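Local coordinates for penicillin-binding protein (Bacillus halodurans, PDB 3TG9) that probably binds penicillin and related beta-lactams as a serine enzyme of the beta-lactamase and penicillin-binding protein family, at residues 48-53 with 186-191. Numbering follows the deposited sequence.
Sequences HTRFGI and MHESGY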
loop_
_atom_site.group_PDB
_atom_site.type_symbol
_atom_site.label_atom_id
_atom_site.label_comp_id
_atom_site.label_asym_id
_atom_site.label_seq_id
_atom_site.Cartn_x
_atom_site.Cartn_y
_atom_site.Cartn_z
ATOM N N HIS B 48 -8.924 8.513 -19.288
ATOM C CA HIS B 48 -7.476 8.316 -19.326
ATOM C C HIS B 48 -6.923 7.685 -18.053
ATOM O O HIS B 48 -5.712 7.574 -17.876
ATOM C CB HIS B 48 -6.771 9.627 -19.670
ATOM C CG HIS B 48 -7.218 10.211 -20.973
ATOM N ND1 HIS B 48 -8.222 11.152 -21.062
ATOM C CD2 HIS B 48 -6.828 9.955 -22.246
ATOM C CE1 HIS B 48 -8.417 11.467 -22.332
ATOM N NE2 HIS B 48 -7.585 10.755 -23.070
ATOM N N THR B 49 -7.827 7.265 -17.178
ATOM C CA THR B 49 -7.467 6.564 -15.954
ATOM C C THR B 49 -6.852 5.211 -16.293
ATOM O O THR B 49 -7.418 4.453 -17.086
ATOM C CB THR B 49 -8.713 6.278 -15.105
ATOM O OG1 THR B 49 -9.425 7.494 -14.849
ATOM C CG2 THR B 49 -8.331 5.624 -13.795
ATOM N N ARG B 50 -5.703 4.907 -15.693
ATOM C CA ARG B 50 -5.095 3.586 -15.846
ATOM C C ARG B 50 -5.669 2.567 -14.872
ATOM O O ARG B 50 -5.848 2.860 -13.688
ATOM C CB ARG B 50 -3.589 3.648 -15.651
ATOM C CG ARG B 50 -2.865 4.247 -16.801
ATOM C CD ARG B 50 -2.467 5.685 -16.498
ATOM N NE ARG B 50 -1.306 6.003 -17.308
ATOM C CZ ARG B 50 -0.293 6.744 -16.905
ATOM N NH1 ARG B 50 -0.306 7.284 -15.693
ATOM N NH2 ARG B 50 0.722 6.957 -17.737
ATOM N N PHE B 51 -5.934 1.365 -15.382
ATOM C CA PHE B 51 -6.486 0.285 -14.581
ATOM C C PHE B 51 -5.581 -0.940 -14.634
ATOM O O PHE B 51 -5.014 -1.252 -15.679
ATOM C CB PHE B 51 -7.869 -0.110 -15.094
ATOM C CG PHE B 51 -8.913 0.955 -14.934
ATOM C CD1 PHE B 51 -9.728 0.976 -13.814
ATOM C CD2 PHE B 51 -9.101 1.919 -15.917
ATOM C CE1 PHE B 51 -10.703 1.935 -13.669
ATOM C CE2 PHE B 51 -10.074 2.880 -15.780
ATOM C CZ PHE B 51 -10.878 2.891 -14.652
ATOM N N GLY B 52 -5.442 -1.627 -13.504
ATOM C CA GLY B 52 -4.786 -2.922 -13.493
ATOM C C GLY B 52 -5.687 -3.912 -14.207
ATOM O O GLY B 52 -6.913 -3.801 -14.118
ATOM N N ILE B 53 -5.101 -4.872 -14.915
ATOM C CA ILE B 53 -5.903 -5.810 -15.720
ATOM C C ILE B 53 -5.705 -7.294 -15.388
ATOM O O ILE B 53 -6.202 -8.176 -16.107
ATOM C CB ILE B 53 -5.680 -5.580 -17.233
ATOM C CG1 ILE B 53 -4.305 -6.086 -17.668
ATOM C CG2 ILE B 53 -5.816 -4.083 -17.584
ATOM C CD1 ILE B 53 -4.011 -5.818 -19.152
ATOM N N MET B 186 0.912 2.635 -27.323
ATOM C CA MET B 186 0.326 2.672 -25.986
ATOM C C MET B 186 1.204 3.453 -24.990
ATOM O O MET B 186 1.926 2.849 -24.195
ATOM C CB MET B 186 0.104 1.242 -25.486
ATOM C CG MET B 186 -0.732 0.377 -26.441
ATOM S SD MET B 186 -0.659 -1.404 -26.080
ATOM C CE MET B 186 -1.437 -1.449 -24.465
ATOM N N HIS B 187 1.124 4.782 -25.023
ATOM C CA HIS B 187 1.996 5.629 -24.203
ATOM C C HIS B 187 1.472 5.870 -22.786
ATOM O O HIS B 187 2.140 6.509 -21.981
ATOM C CB HIS B 187 2.237 6.979 -24.890
ATOM C CG HIS B 187 2.467 6.876 -26.367
ATOM N ND1 HIS B 187 3.677 6.495 -26.908
ATOM C CD2 HIS B 187 1.639 7.108 -27.414
ATOM C CE1 HIS B 187 3.583 6.492 -28.225
ATOM N NE2 HIS B 187 2.359 6.860 -28.562
ATOM N N GLU B 188 0.279 5.370 -22.484
ATOM C CA GLU B 188 -0.294 5.526 -21.154
ATOM C C GLU B 188 -0.361 4.215 -20.370
ATOM O O GLU B 188 -1.167 4.083 -19.451
ATOM C CB GLU B 188 -1.696 6.119 -21.250
ATOM C CG GLU B 188 -1.752 7.507 -21.849
ATOM C CD GLU B 188 -2.992 8.259 -21.405
ATOM O OE1 GLU B 188 -3.746 8.736 -22.275
ATOM O OE2 GLU B 188 -3.222 8.358 -20.175
ATOM N N SER B 189 0.490 3.260 -20.726
ATOM C CA SER B 189 0.446 1.927 -20.134
ATOM C C SER B 189 1.787 1.547 -19.542
ATOM O O SER B 189 2.826 2.039 -19.980
ATOM C CB SER B 189 0.057 0.879 -21.190
ATOM O OG SER B 189 -1.295 1.025 -21.571
ATOM N N GLY B 190 1.765 0.653 -18.554
ATOM C CA GLY B 190 2.993 0.229 -17.903
ATOM C C GLY B 190 2.800 -0.751 -16.755
ATOM O O GLY B 190 1.678 -1.039 -16.310
ATOM N N TYR B 191 3.918 -1.278 -16.279
ATOM C CA TYR B 191 3.909 -2.152 -15.125
ATOM C C TYR B 191 4.228 -1.294 -13.915
ATOM O O TYR B 191 5.378 -1.200 -13.486
ATOM C CB TYR B 191 4.911 -3.288 -15.320
ATOM C CG TYR B 191 4.501 -4.213 -16.444
ATOM C CD1 TYR B 191 3.922 -5.440 -16.172
ATOM C CD2 TYR B 191 4.662 -3.843 -17.777
ATOM C CE1 TYR B 191 3.529 -6.287 -17.184
ATOM C CE2 TYR B 191 4.267 -4.698 -18.806
ATOM C CZ TYR B 191 3.700 -5.918 -18.495
ATOM O OH TYR B 191 3.284 -6.782 -19.483
#
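Arg50 and Glu188 carry a small polar surface contact in a serine beta-lactamase/penicillin-binding protein fold, with His48 touching the carboxylate of Glu188 at the exposed end. It joins residues 48-53, which carry the short strand 51-52, to a type I beta turn, Met186 to Ser189, that follows helix 172-182. The buried surface is modest, 195 Å² over both sides, and the closest pair of CA atoms, Arg50 and Ser189, stands 7.2 Å apart; the Arg50 side chain spans this gap to the backbone of the turn, and the Glu188 side chain reaches back toward His48. The single hydrogen bond across it runs from Arg50 NE to Glu188 O, 2.9 Å long with an N-H...O angle of 149°. Its donor sits above the carbonyl plane, not on a lone pair. A bend at chi2 (102°) turns the arginine chain past the carbonyl, leaving CG 3.2 Å from Glu188 O, while CA of Glu188 lies at the guanidinium edge, 3.8 Å from Arg50 NH2. The Glu188 carboxylate stays apart from that edge: its OE2 is 4.2 Å from Arg50 NE but well out of the guanidinium plane, which leaves at most a long-range attraction between charges and no salt bridge. Around this pair, the backbone of Arg50 bonds to Lys200 and Ala202, and Asp236 of helix 234-245 accepts from Glu188 N and pairs with Ser189 OG, tying the turn to that helix. Strand 51-52 pairs with strand 231-232 and leads toward Ser55 and Lys58, a probable SxxK catalytic motif. At the outer end, the His48 ring and the Glu188 carboxylate are nearly parallel, 12° apart, with Glu188 OE1 at the ring edge near its plane, 3.3 Å from His48 CD2.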